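Local coordinates for beta-n-acetylhexosaminidase (Streptococcus pneumoniae, PDB 4AZI), which probably hydrolyses terminal beta-linked N-acetylglucosamine from glycans, acting as a family 20 exo-beta-N-acetylglucosaminidase of Streptococcus pneumoniae, at residues K9-S14 with G38-H43; Q26-V31 with V97-E102; D32-L37 with K107-I112; K271-N276 with G323-I328; E299-T304 with T347-H352. The protein carries 2 engineered substitutions. One frame throughout, in Å; residues are numbered along the deposited sequence.

Interaction 1: K9-S14 with G38-H43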
# COMPACT_ATOMS: atom_id res chain seq x y z
N LYS A 9 -4.31 -3.64 15.95
CA LYS A 9 -3.45 -2.84 15.07
C LYS A 9 -3.32 -3.50 13.70
O LYS A 9 -3.39 -4.74 13.58
CB LYS A 9 -2.08 -2.62 15.70
CG LYS A 9 -2.09 -1.57 16.79
CD LYS A 9 -0.73 -0.94 16.99
CE LYS A 9 -0.85 0.36 17.76
NZ LYS A 9 0.43 1.11 17.81
N ASN A 10 -3.14 -2.68 12.67
CA ASN A 10 -2.89 -3.18 11.31
C ASN A 10 -1.49 -3.78 11.19
O ASN A 10 -0.52 -3.18 11.64
CB ASN A 10 -3.05 -2.05 10.28
CG ASN A 10 -4.49 -1.62 10.12
OD1 ASN A 10 -4.94 -0.67 10.76
ND2 ASN A 10 -5.22 -2.31 9.24
N LYS A 11 -1.40 -4.97 10.59
CA LYS A 11 -0.12 -5.57 10.21
C LYS A 11 -0.13 -5.78 8.71
O LYS A 11 -0.88 -6.61 8.18
CB LYS A 11 0.14 -6.90 10.93
CG LYS A 11 0.57 -6.78 12.39
CD LYS A 11 -0.58 -6.51 13.35
CE LYS A 11 -1.73 -7.49 13.14
NZ LYS A 11 -2.72 -7.41 14.24
N VAL A 12 0.70 -5.01 8.02
CA VAL A 12 0.56 -4.88 6.57
C VAL A 12 1.83 -5.30 5.83
O VAL A 12 2.94 -4.97 6.25
CB VAL A 12 0.15 -3.44 6.18
CG1 VAL A 12 -0.25 -3.36 4.71
CG2 VAL A 12 -1.02 -2.96 7.04
N ILE A 13 1.64 -6.06 4.76
CA ILE A 13 2.70 -6.33 3.78
C ILE A 13 2.38 -5.54 2.51
O ILE A 13 1.28 -5.64 1.96
CB ILE A 13 2.89 -7.87 3.52
CG1 ILE A 13 3.96 -8.14 2.46
CG2 ILE A 13 1.57 -8.56 3.19
CD1 ILE A 13 5.35 -7.65 2.84
N SER A 14 3.33 -4.72 2.07
CA SER A 14 3.16 -3.93 0.84
C SER A 14 3.91 -4.58 -0.31
O SER A 14 5.05 -5.02 -0.14
CB SER A 14 3.63 -2.48 1.05
OG SER A 14 3.51 -1.72 -0.15
N GLY A 38 -0.23 -14.09 10.40
CA GLY A 38 -1.05 -13.24 11.27
C GLY A 38 -1.11 -11.76 10.94
O GLY A 38 -1.48 -10.94 11.80
N TYR A 39 -0.76 -11.42 9.70
CA TYR A 39 -0.97 -10.08 9.16
C TYR A 39 -2.47 -9.79 9.03
O TYR A 39 -3.28 -10.70 9.12
CB TYR A 39 -0.32 -9.96 7.77
CG TYR A 39 1.19 -9.90 7.82
CD1 TYR A 39 1.96 -11.07 7.96
CD2 TYR A 39 1.85 -8.67 7.73
CE1 TYR A 39 3.34 -11.01 8.02
CE2 TYR A 39 3.23 -8.61 7.78
CZ TYR A 39 3.97 -9.78 7.92
OH TYR A 39 5.35 -9.69 7.98
N SER A 40 -2.82 -8.52 8.84
CA SER A 40 -4.22 -8.15 8.67
C SER A 40 -4.55 -7.64 7.26
O SER A 40 -5.72 -7.66 6.86
CB SER A 40 -4.65 -7.11 9.72
OG SER A 40 -3.86 -5.94 9.61
N ASP A 41 -3.54 -7.18 6.53
CA ASP A 41 -3.76 -6.52 5.24
C ASP A 41 -2.65 -6.77 4.23
O ASP A 41 -1.49 -6.95 4.61
CB ASP A 41 -3.88 -5.00 5.44
CG ASP A 41 -5.03 -4.61 6.35
OD1 ASP A 41 -6.17 -4.43 5.86
OD2 ASP A 41 -4.80 -4.47 7.57
N VAL A 42 -3.01 -6.73 2.94
CA VAL A 42 -2.04 -6.63 1.85
C VAL A 42 -2.18 -5.25 1.21
O VAL A 42 -3.27 -4.87 0.75
CB VAL A 42 -2.24 -7.75 0.79
CG1 VAL A 42 -1.37 -7.50 -0.44
CG2 VAL A 42 -1.91 -9.11 1.38
N HIS A 43 -1.09 -4.49 1.21
CA HIS A 43 -1.05 -3.18 0.57
C HIS A 43 -0.55 -3.38 -0.83
O HIS A 43 0.57 -3.85 -1.03
CB HIS A 43 -0.15 -2.23 1.34
CG HIS A 43 -0.00 -0.87 0.71
ND1 HIS A 43 1.00 -0.57 -0.15
CD2 HIS A 43 -0.77 0.29 0.84
CE1 HIS A 43 0.88 0.72 -0.54
NE2 HIS A 43 -0.20 1.24 0.07

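Interaction 2: Q26-V31 with V97-E102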
# COMPACT_ATOMS: atom_id res chain seq x y z
N GLN A 26 0.30 -15.35 -7.80
CA GLN A 26 1.40 -14.88 -6.97
C GLN A 26 0.87 -14.07 -5.79
O GLN A 26 1.34 -14.23 -4.67
CB GLN A 26 2.42 -14.08 -7.78
CG GLN A 26 3.38 -14.94 -8.60
CD GLN A 26 4.23 -14.13 -9.56
OE1 GLN A 26 3.77 -13.16 -10.15
NE2 GLN A 26 5.49 -14.54 -9.72
N LEU A 27 -0.13 -13.24 -6.05
CA LEU A 27 -0.70 -12.37 -5.01
C LEU A 27 -1.54 -13.16 -4.01
O LEU A 27 -1.48 -12.90 -2.81
CB LEU A 27 -1.47 -11.22 -5.64
CG LEU A 27 -0.60 -10.34 -6.56
CD1 LEU A 27 -1.43 -9.45 -7.46
CD2 LEU A 27 0.41 -9.53 -5.76
N LYS A 28 -2.28 -14.16 -4.50
CA LYS A 28 -3.02 -15.08 -3.64
C LYS A 28 -2.08 -15.79 -2.66
O LYS A 28 -2.40 -15.91 -1.49
CB LYS A 28 -3.80 -16.12 -4.47
CG LYS A 28 -5.10 -15.62 -5.09
CD LYS A 28 -5.73 -16.69 -5.97
CE LYS A 28 -7.24 -16.77 -5.79
NZ LYS A 28 -7.88 -17.88 -6.57
N ARG A 29 -0.92 -16.24 -3.15
CA ARG A 29 0.10 -16.85 -2.29
C ARG A 29 0.63 -15.92 -1.20
O ARG A 29 0.88 -16.35 -0.07
CB ARG A 29 1.27 -17.36 -3.13
CG ARG A 29 0.97 -18.63 -3.90
CD ARG A 29 2.17 -19.55 -3.86
NE ARG A 29 2.27 -20.22 -2.55
CZ ARG A 29 3.32 -20.92 -2.13
NH1 ARG A 29 4.40 -21.06 -2.90
NH2 ARG A 29 3.30 -21.50 -0.93
N ILE A 30 0.83 -14.65 -1.55
CA ILE A 30 1.17 -13.61 -0.58
C ILE A 30 0.07 -13.46 0.49
O ILE A 30 0.37 -13.41 1.68
CB ILE A 30 1.45 -12.25 -1.28
CG1 ILE A 30 2.78 -12.32 -2.05
CG2 ILE A 30 1.43 -11.09 -0.28
CD1 ILE A 30 2.97 -11.23 -3.09
N VAL A 31 -1.19 -13.41 0.05
CA VAL A 31 -2.37 -13.39 0.94
C VAL A 31 -2.34 -14.58 1.91
O VAL A 31 -2.52 -14.41 3.12
CB VAL A 31 -3.69 -13.41 0.12
CG1 VAL A 31 -4.88 -13.82 0.98
CG2 VAL A 31 -3.94 -12.05 -0.52
N VAL A 97 -8.65 -8.60 -9.72
CA VAL A 97 -8.60 -7.85 -8.46
C VAL A 97 -9.85 -8.15 -7.61
O VAL A 97 -9.75 -8.27 -6.38
CB VAL A 97 -8.40 -6.33 -8.68
CG1 VAL A 97 -8.60 -5.54 -7.39
CG2 VAL A 97 -7.01 -6.05 -9.25
N THR A 98 -11.00 -8.30 -8.25
CA THR A 98 -12.24 -8.66 -7.54
C THR A 98 -12.05 -9.99 -6.80
O THR A 98 -12.38 -10.11 -5.62
CB THR A 98 -13.47 -8.71 -8.49
OG1 THR A 98 -13.58 -7.46 -9.19
CG2 THR A 98 -14.76 -8.97 -7.73
N GLU A 99 -11.50 -10.98 -7.51
CA GLU A 99 -11.21 -12.30 -6.93
C GLU A 99 -10.18 -12.25 -5.80
O GLU A 99 -10.32 -12.97 -4.81
CB GLU A 99 -10.77 -13.29 -8.02
CG GLU A 99 -10.29 -14.63 -7.48
CD GLU A 99 -10.17 -15.73 -8.54
OE1 GLU A 99 -10.28 -15.42 -9.74
OE2 GLU A 99 -9.97 -16.90 -8.16
N LEU A 100 -9.14 -11.43 -5.95
CA LEU A 100 -8.12 -11.29 -4.90
C LEU A 100 -8.73 -10.73 -3.62
O LEU A 100 -8.47 -11.22 -2.52
CB LEU A 100 -6.94 -10.42 -5.38
CG LEU A 100 -5.77 -10.19 -4.42
CD1 LEU A 100 -4.97 -11.47 -4.16
CD2 LEU A 100 -4.86 -9.11 -4.99
N ILE A 101 -9.55 -9.69 -3.77
CA ILE A 101 -10.25 -9.08 -2.65
C ILE A 101 -11.20 -10.05 -1.93
O ILE A 101 -11.17 -10.16 -0.71
CB ILE A 101 -10.98 -7.79 -3.09
CG1 ILE A 101 -9.95 -6.77 -3.60
CG2 ILE A 101 -11.82 -7.22 -1.95
CD1 ILE A 101 -10.55 -5.48 -4.14
N GLU A 102 -12.04 -10.76 -2.69
CA GLU A 102 -12.91 -11.80 -2.11
C GLU A 102 -12.08 -12.86 -1.39
O GLU A 102 -12.40 -13.24 -0.26
CB GLU A 102 -13.74 -12.50 -3.19
CG GLU A 102 -14.38 -11.60 -4.22
CD GLU A 102 -15.90 -11.66 -4.23
OE1 GLU A 102 -16.51 -11.60 -3.14
OE2 GLU A 102 -16.47 -11.75 -5.34

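Interaction 3: D32-L37 with K107-I112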
# COMPACT_ATOMS: atom_id res chain seq x y z
N ASP A 32 -2.11 -15.78 1.36
CA ASP A 32 -1.95 -17.03 2.11
C ASP A 32 -0.88 -16.94 3.19
O ASP A 32 -1.11 -17.30 4.34
CB ASP A 32 -1.55 -18.18 1.17
CG ASP A 32 -2.69 -18.63 0.29
OD1 ASP A 32 -3.84 -18.22 0.52
OD2 ASP A 32 -2.42 -19.43 -0.64
N LYS A 33 0.31 -16.48 2.78
CA LYS A 33 1.43 -16.32 3.70
C LYS A 33 1.14 -15.27 4.75
O LYS A 33 1.53 -15.44 5.90
CB LYS A 33 2.72 -15.98 2.94
CG LYS A 33 3.98 -16.20 3.76
CD LYS A 33 4.16 -17.67 4.10
CE LYS A 33 5.38 -17.89 4.98
NZ LYS A 33 5.51 -19.33 5.37
N ALA A 34 0.47 -14.19 4.36
CA ALA A 34 0.07 -13.15 5.32
C ALA A 34 -0.93 -13.69 6.34
O ALA A 34 -0.82 -13.42 7.53
CB ALA A 34 -0.49 -11.94 4.60
N SER A 35 -1.89 -14.47 5.85
CA SER A 35 -2.91 -15.07 6.71
C SER A 35 -2.32 -16.05 7.73
O SER A 35 -2.78 -16.11 8.87
CB SER A 35 -3.98 -15.78 5.88
OG SER A 35 -4.94 -16.37 6.73
N GLU A 36 -1.31 -16.82 7.32
CA GLU A 36 -0.73 -17.80 8.22
C GLU A 36 0.14 -17.13 9.28
O GLU A 36 0.19 -17.59 10.43
CB GLU A 36 0.09 -18.84 7.44
CG GLU A 36 1.59 -18.59 7.45
CD GLU A 36 2.40 -19.82 7.09
OE1 GLU A 36 2.19 -20.37 5.99
OE2 GLU A 36 3.26 -20.23 7.91
N LEU A 37 0.80 -16.04 8.89
CA LEU A 37 1.75 -15.36 9.76
C LEU A 37 1.04 -14.35 10.67
O LEU A 37 1.65 -13.83 11.61
CB LEU A 37 2.85 -14.68 8.93
CG LEU A 37 3.82 -15.62 8.17
CD1 LEU A 37 4.70 -14.84 7.20
CD2 LEU A 37 4.67 -16.44 9.13
N LYS A 107 -10.09 -14.99 4.25
CA LYS A 107 -9.04 -15.25 5.22
C LYS A 107 -8.83 -14.06 6.17
O LYS A 107 -7.77 -13.96 6.80
CB LYS A 107 -7.75 -15.62 4.50
CG LYS A 107 -7.80 -17.00 3.85
CD LYS A 107 -6.69 -17.18 2.84
CE LYS A 107 -6.85 -18.48 2.08
NZ LYS A 107 -6.67 -19.65 2.98
N ASP A 108 -9.84 -13.20 6.28
CA ASP A 108 -9.82 -12.00 7.14
C ASP A 108 -8.59 -11.11 6.86
O ASP A 108 -8.00 -10.54 7.77
CB ASP A 108 -9.91 -12.37 8.63
CG ASP A 108 -11.25 -13.03 9.01
OD1 ASP A 108 -12.30 -12.68 8.43
OD2 ASP A 108 -11.25 -13.91 9.90
N ILE A 109 -8.21 -11.02 5.59
CA ILE A 109 -7.14 -10.15 5.13
C ILE A 109 -7.79 -9.03 4.31
O ILE A 109 -8.54 -9.30 3.38
CB ILE A 109 -6.11 -10.92 4.25
CG1 ILE A 109 -5.37 -12.02 5.04
CG2 ILE A 109 -5.11 -9.98 3.58
CD1 ILE A 109 -4.60 -11.54 6.27
N GLY A 110 -7.53 -7.78 4.68
CA GLY A 110 -7.97 -6.67 3.87
C GLY A 110 -7.03 -6.41 2.71
O GLY A 110 -5.86 -6.81 2.74
N LEU A 111 -7.53 -5.78 1.65
CA LEU A 111 -6.67 -5.24 0.62
C LEU A 111 -6.64 -3.71 0.71
O LEU A 111 -7.67 -3.07 0.87
CB LEU A 111 -7.10 -5.68 -0.78
CG LEU A 111 -6.13 -5.23 -1.88
CD1 LEU A 111 -5.09 -6.31 -2.18
CD2 LEU A 111 -6.87 -4.83 -3.15
N ILE A 112 -5.44 -3.14 0.62
CA ILE A 112 -5.30 -1.71 0.49
C ILE A 112 -4.64 -1.35 -0.84
O ILE A 112 -3.43 -1.50 -1.00
CB ILE A 112 -4.47 -1.08 1.64
CG1 ILE A 112 -4.95 -1.56 3.02
CG2 ILE A 112 -4.52 0.44 1.55
CD1 ILE A 112 -4.02 -1.17 4.16

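Interaction 4: K271-N276 with G323-I328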
# COMPACT_ATOMS: atom_id res chain seq x y z
N LYS A 271 -2.77 10.70 12.15
CA LYS A 271 -2.55 9.33 12.59
C LYS A 271 -1.65 8.62 11.59
O LYS A 271 -1.68 8.95 10.40
CB LYS A 271 -3.87 8.58 12.73
CG LYS A 271 -4.75 9.13 13.83
CD LYS A 271 -6.20 9.23 13.39
CE LYS A 271 -6.96 7.94 13.64
NZ LYS A 271 -7.36 7.75 15.06
N PHE A 272 -0.87 7.65 12.06
CA PHE A 272 0.19 7.06 11.25
C PHE A 272 -0.01 5.59 10.99
O PHE A 272 -0.45 4.87 11.87
CB PHE A 272 1.57 7.23 11.94
CG PHE A 272 1.97 8.66 12.17
CD1 PHE A 272 2.34 9.48 11.11
CD2 PHE A 272 2.00 9.19 13.46
CE1 PHE A 272 2.73 10.79 11.31
CE2 PHE A 272 2.38 10.51 13.67
CZ PHE A 272 2.75 11.31 12.59
N LEU A 273 0.30 5.16 9.77
CA LEU A 273 0.61 3.77 9.49
C LEU A 273 2.13 3.69 9.41
O LEU A 273 2.73 4.28 8.50
CB LEU A 273 -0.05 3.29 8.20
CG LEU A 273 0.28 1.83 7.77
CD1 LEU A 273 -0.15 0.82 8.83
CD2 LEU A 273 -0.32 1.48 6.42
N ASN A 274 2.75 3.02 10.39
CA ASN A 274 4.22 2.96 10.52
C ASN A 274 4.85 2.14 9.41
O ASN A 274 4.91 0.91 9.47
CB ASN A 274 4.61 2.43 11.91
CG ASN A 274 6.12 2.42 12.15
OD1 ASN A 274 6.91 2.97 11.37
ND2 ASN A 274 6.53 1.78 13.24
N THR A 275 5.34 2.84 8.39
CA THR A 275 5.83 2.25 7.16
C THR A 275 7.34 2.44 7.08
O THR A 275 7.88 2.91 6.08
CB THR A 275 5.12 2.91 5.97
OG1 THR A 275 3.70 2.85 6.20
CG2 THR A 275 5.44 2.22 4.65
N ASN A 276 8.02 2.06 8.17
CA ASN A 276 9.43 2.40 8.35
C ASN A 276 10.31 1.94 7.21
O ASN A 276 10.28 0.77 6.85
CB ASN A 276 9.95 1.80 9.65
CG ASN A 276 11.08 2.60 10.24
OD1 ASN A 276 11.98 3.03 9.54
ND2 ASN A 276 11.01 2.83 11.55
N GLY A 323 -0.91 0.90 13.26
CA GLY A 323 -0.23 -0.35 12.94
C GLY A 323 1.03 -0.11 12.11
O GLY A 323 1.51 1.02 12.03
N SER A 324 1.53 -1.16 11.47
CA SER A 324 2.80 -1.10 10.77
C SER A 324 2.76 -1.85 9.45
O SER A 324 2.01 -2.82 9.28
CB SER A 324 3.92 -1.66 11.65
OG SER A 324 4.22 -0.78 12.71
N MET A 325 3.60 -1.40 8.52
CA MET A 325 3.67 -1.96 7.18
C MET A 325 5.12 -2.25 6.77
O MET A 325 5.98 -1.38 6.87
CB MET A 325 3.01 -1.00 6.19
CG MET A 325 3.05 -1.44 4.74
SD MET A 325 1.69 -0.73 3.78
CE MET A 325 2.24 0.96 3.59
N LEU A 326 5.37 -3.48 6.33
CA LEU A 326 6.65 -3.86 5.74
C LEU A 326 6.51 -3.84 4.21
O LEU A 326 5.50 -4.31 3.67
CB LEU A 326 7.09 -5.24 6.26
CG LEU A 326 8.44 -5.80 5.79
CD1 LEU A 326 9.18 -6.46 6.94
CD2 LEU A 326 8.25 -6.77 4.64
N SER A 327 7.52 -3.32 3.52
CA SER A 327 7.37 -2.95 2.12
C SER A 327 8.35 -3.60 1.16
O SER A 327 9.58 -3.52 1.35
CB SER A 327 7.43 -1.43 1.95
OG SER A 327 6.62 -0.75 2.89
N ILE A 328 7.80 -4.20 0.10
CA ILE A 328 8.57 -4.86 -0.96
C ILE A 328 8.50 -4.01 -2.22
O ILE A 328 7.43 -3.81 -2.79
CB ILE A 328 8.03 -6.28 -1.26
CG1 ILE A 328 7.88 -7.13 0.02
CG2 ILE A 328 8.92 -7.00 -2.27
CD1 ILE A 328 9.11 -7.20 0.92
O HOH W 1 8.12 -0.57 5.36

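Interaction 5: E299-T304 with T347-H352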
# COMPACT_ATOMS: atom_id res chain seq x y z
N GLU A 299 17.34 -8.08 9.42
CA GLU A 299 17.90 -7.61 10.70
C GLU A 299 16.94 -6.62 11.35
O GLU A 299 16.56 -6.80 12.51
CB GLU A 299 19.28 -6.96 10.51
CG GLU A 299 19.99 -6.61 11.81
CD GLU A 299 21.21 -5.71 11.62
OE1 GLU A 299 21.45 -5.27 10.48
OE2 GLU A 299 21.92 -5.44 12.61
N ASN A 300 16.53 -5.61 10.59
CA ASN A 300 15.69 -4.52 11.11
C ASN A 300 14.29 -4.92 11.59
O ASN A 300 13.70 -4.21 12.42
CB ASN A 300 15.57 -3.37 10.09
CG ASN A 300 16.89 -2.66 9.85
OD1 ASN A 300 17.12 -2.14 8.76
ND2 ASN A 300 17.74 -2.60 10.86
N THR A 301 13.75 -6.03 11.09
CA THR A 301 12.47 -6.54 11.60
C THR A 301 12.55 -6.85 13.09
O THR A 301 11.53 -6.84 13.78
CB THR A 301 11.96 -7.79 10.85
OG1 THR A 301 12.88 -8.88 11.02
CG2 THR A 301 11.73 -7.50 9.38
N GLY A 302 13.76 -7.14 13.57
CA GLY A 302 14.01 -7.32 14.99
C GLY A 302 14.51 -6.06 15.67
O GLY A 302 14.07 -5.73 16.77
N LYS A 303 15.43 -5.36 15.01
CA LYS A 303 16.15 -4.22 15.59
C LYS A 303 15.32 -2.95 15.76
O LYS A 303 15.48 -2.23 16.75
CB LYS A 303 17.39 -3.90 14.74
CG LYS A 303 18.61 -3.45 15.52
CD LYS A 303 19.88 -3.80 14.76
CE LYS A 303 21.09 -3.83 15.69
N THR A 304 14.44 -2.66 14.80
CA THR A 304 13.55 -1.51 14.89
C THR A 304 12.25 -1.95 15.56
O THR A 304 11.64 -2.91 15.10
CB THR A 304 13.22 -0.96 13.49
OG1 THR A 304 14.44 -0.68 12.79
CG2 THR A 304 12.38 0.32 13.59
N THR A 347 8.03 -13.48 7.61
CA THR A 347 8.07 -14.37 8.76
C THR A 347 8.88 -13.76 9.91
O THR A 347 8.45 -13.80 11.07
CB THR A 347 8.64 -15.76 8.38
OG1 THR A 347 7.84 -16.32 7.33
CG2 THR A 347 8.64 -16.71 9.57
N ALA A 348 10.04 -13.19 9.59
CA ALA A 348 10.90 -12.52 10.57
C ALA A 348 10.18 -11.39 11.32
O ALA A 348 10.26 -11.31 12.55
CB ALA A 348 12.16 -12.00 9.90
N PHE A 349 9.47 -10.54 10.58
CA PHE A 349 8.68 -9.44 11.17
C PHE A 349 7.58 -9.98 12.10
O PHE A 349 7.36 -9.46 13.19
CB PHE A 349 8.09 -8.55 10.07
CG PHE A 349 7.59 -7.20 10.55
CD1 PHE A 349 8.29 -6.45 11.49
CD2 PHE A 349 6.41 -6.67 10.02
CE1 PHE A 349 7.82 -5.21 11.91
CE2 PHE A 349 5.93 -5.43 10.43
CZ PHE A 349 6.64 -4.70 11.38
N ALA A 350 6.89 -11.04 11.67
CA ALA A 350 5.86 -11.67 12.50
C ALA A 350 6.48 -12.32 13.74
O ALA A 350 5.96 -12.16 14.85
CB ALA A 350 5.07 -12.69 11.69
N ASP A 351 7.59 -13.04 13.56
CA ASP A 351 8.26 -13.74 14.66
C ASP A 351 8.83 -12.81 15.74
O ASP A 351 8.82 -13.16 16.92
CB ASP A 351 9.35 -14.67 14.14
CG ASP A 351 8.80 -15.98 13.61
OD1 ASP A 351 7.61 -16.27 13.87
OD2 ASP A 351 9.54 -16.72 12.94
N HIS A 352 9.31 -11.65 15.33
CA HIS A 352 9.83 -10.66 16.27
C HIS A 352 8.74 -9.92 17.00
O HIS A 352 9.01 -9.24 17.99
CB HIS A 352 10.75 -9.67 15.56
CG HIS A 352 12.14 -10.22 15.29
ND1 HIS A 352 12.95 -10.67 16.27
CD2 HIS A 352 12.85 -10.35 14.10
CE1 HIS A 352 14.11 -11.08 15.74
NE2 HIS A 352 14.05 -10.89 14.41

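Interaction 1: K9-S14 with G38-H43
Strands 10-14 and 41-43 run parallel. The tightly packed part lies toward Ser14 and His43, where buried side chains meet. His43 N gives a 2.7 Å bond to Ile13 O, while Ile13 N reaches Asp41 O at 3.3 Å. Ser14 OG, anti to its backbone N, meets the edge of the His43 ring near its plane, 2.8 Å from ND1; NE2 of that ring is hydrogen-bonded to Asn178. Val12 CG1 presses on His43 CB at 3.6 Å on this inner face, and on the other face Ile13 and Val42 run abreast. The partly exposed end relies on polar side chains. Lys11 O takes two donors, Ser40 N in its plane on a lone pair and Asp41 N from above that plane. Ser40 OG, in the crowded position between N and carbonyl carbon (chi1 60°), receives Lys11 N at 2.8 Å and donates to Asp41 OD2. The same carboxylate oxygen takes Asn10 ND2 at 2.8 Å from above its plane, so two donors grip it. Helix 24-37 links the strands in a beta-alpha-beta crossover, the repeating unit of the TIM barrel, here its first two strands.

Interaction 2: Q26-V31 with V97-E102
Leu100 reaches across from helix 97-102 with CG anti to its backbone N (chi1 -179°), which sends CD1 to the surface of helix 26-31. That one methyl touches Leu27 CB at 3.8 Å, Val31 CG2 at 3.8 Å, and the backbone N of Lys28. Leu100 and Val31 pass each other head to tail, whereas Leu27 is touched through CB, near its backbone. A polar pair joins the same helices beside this apolar patch. Lys28 and Glu99 cross at about a right angle; the lysine chain bends at chi3 (138°), the glutamate is extended beyond CG, and NZ comes down on OE2 from above the carboxylate plane, forming a salt bridge of 2.8 Å. Both residues are partly exposed, while the three apolar ones are buried. Leu27 and Leu100 also rest on Leu44, and Val31 on Val42, so strand 41-45 lies beneath the seam. The two helix segments run nearly parallel, 14° apart, with their axes 10.3 Å from each other. Such co-directional neighbours, bridged by leucine and valine above a strand, belong to the outer helical layer of a TIM barrel.

Interaction 3: D32-L37 with K107-I112
The carboxylate of Asp32 is the one flat side-chain group in this contact, and it is met at a single oxygen: OD1 lies 3.4 Å from Lys107 CE, the two side chains crossing obliquely. In TIM-barrel terms, the last turns of helix 24-37 pack here on the turn that leads from helix 94-106 into strand 110-117. The same OD1 is hydrogen-bonded to Tyr103 OH. Lys107 NZ stays 4.0 Å from Asp32 OD1, too far for a salt bridge; the lysine chain bends at its last torsion (chi4 -66°) and the ammonium bonds to Asn362, though the opposite charges may still attract weakly. The turn is a Schellman motif, with Asp108 at the C-prime position with positive phi and Ile109 N bonded back to Ala104 O. On either side of Asp108 in sequence, Lys107 and Ile109 both point their CB toward the helix. Ser35 sits between them, its OG anti to the backbone N (chi1 179°) and 3.7 Å from Lys107 CB. A weak hydrogen bond joins this hydroxyl to Asn362, and helix 362-368 covers the region through Arg365. No hydrogen bond crosses between the two segments; Ser35 and Ala34 meet Ile109 by van der Waals packing. Ile109 holds CG1 anti to its carbonyl carbon and reaches the helix backbone with its terminal methyl: CD1 lies 3.9 Å from Ser35 CA and 4.5 Å from Ala34 CB.

Interaction 4: K271-N276 with G323-I328
Two backbone bonds join strand 271-274 to strand 323-328: Asn274 N gives to Gly323 O at 2.9 Å, in the carbonyl plane, and Met325 N gives to Asn274 O at 2.8 Å, from above it. The strands are parallel neighbours, the seventh and eighth of the TIM barrel, and helix 294-303 joins them as a beta-alpha-beta crossover. Side chains then meet on two faces. On the one facing the barrel interior, Met325 has CG anti to its backbone N and bends at chi3 (74°), so that CE turns back toward strand 271-274. It meets Leu273 at about a right angle, CE to CD2 3.9 Å, and runs alongside Thr275, extending in the same direction; CE is 3.5 Å from Thr275 OG1. Leu273 CD1 rests over the Gly323 peptide. On the outer face Asn274 CB touches Ser324 OG at 3.3 Å, and that hydroxyl is bonded to Phe306 O.

A second shell sets these groups. Thr275 OG1 gives to Leu273 O from well above the carbonyl plane and is also hydrogen-bonded to Ser248 OG, which fixes its rotation. Val12 and Ser14 of strand 10-16 back Met325, and Trp279 lies against Asn274 and Ser324. The side chain of Thr275 is about 7 Å from the bound inhibitor, whose pocket Tyr280 and Ile282, further along the same strand, help to line. Beyond the last strand pairing one water donates to Asn276 O and to Met325 O, and accepts from Ser327 OG at 2.9 Å.

Interaction 5: E299-T304 with T347-H352
Apolar packing centres on Thr301, whose CB points toward helix 347-352. Its CB lies 3.7 Å from Phe349 CA, and CG2, anti to the carbonyl carbon, comes 3.9 Å from Phe349 CB, the two side chains crossing obliquely. OG1 occupies the crowded position between N and carbonyl carbon; there it touches the methyl of Ala348, CB at 3.4 Å, and the edge of the His352 ring at CD2. Neither touch is a hydrogen bond across the helices: the hydroxyl bonds to Ile298 O, within its own helix. Phe349 turns its ring edge, in plane, to Thr301 O, and the same ring meets Trp279 with the planes at about 45°.

These segments come from helix 294-303, which precedes the last barrel strand, and helix 339-352, which follows it. They are neighbours in the outer helical layer of the TIM barrel, run nearly parallel at 17°, and approach to 8.4 Å between axes. Beneath them Leu326 of strand 321-329 touches both Thr301 and Phe349.

The ring contact is of the CH-pi kind. Gly302 CA stands over one face of the His352 imidazole, 3.4 Å from the ring centroid and 13° off its normal. Glycine, lacking a side chain, lets the ring come down on the helix backbone. Both residues are exposed, whereas Thr301 and Phe349 are buried.

Backbone hydrogen bonding shapes the end of the first helix: Glu299 O accepts from Gly302 N and Lys303 N, and Asn300 O takes Thr304 N at 2.9 Å, just where Thr304 leaves helical geometry.

Overall arrangement
All five contacts sit within one closed eight-stranded catalytic barrel. Interaction 1 joins strands 10-16 and 41-45, interaction 4 strands 271-282 and 321-329; their centres are 9 Å apart, and the pairing of strands 10-16 and 321-329, which closes the barrel, lies between them. Interactions 2 and 3 share helix 24-37, their centres 9 Å apart, and fasten it to helix 94-106 and to the turn leading into strand 110-117. Interaction 5 lies in the helical layer outside interaction 4, centres 13 Å apart, and about 24 Å from interaction 2. Along the chain interactions 1, 2 and 3 interleave, then 4 and 5 do. Tyr39 on Phe349 and Leu37 on Thr347 join the two groups.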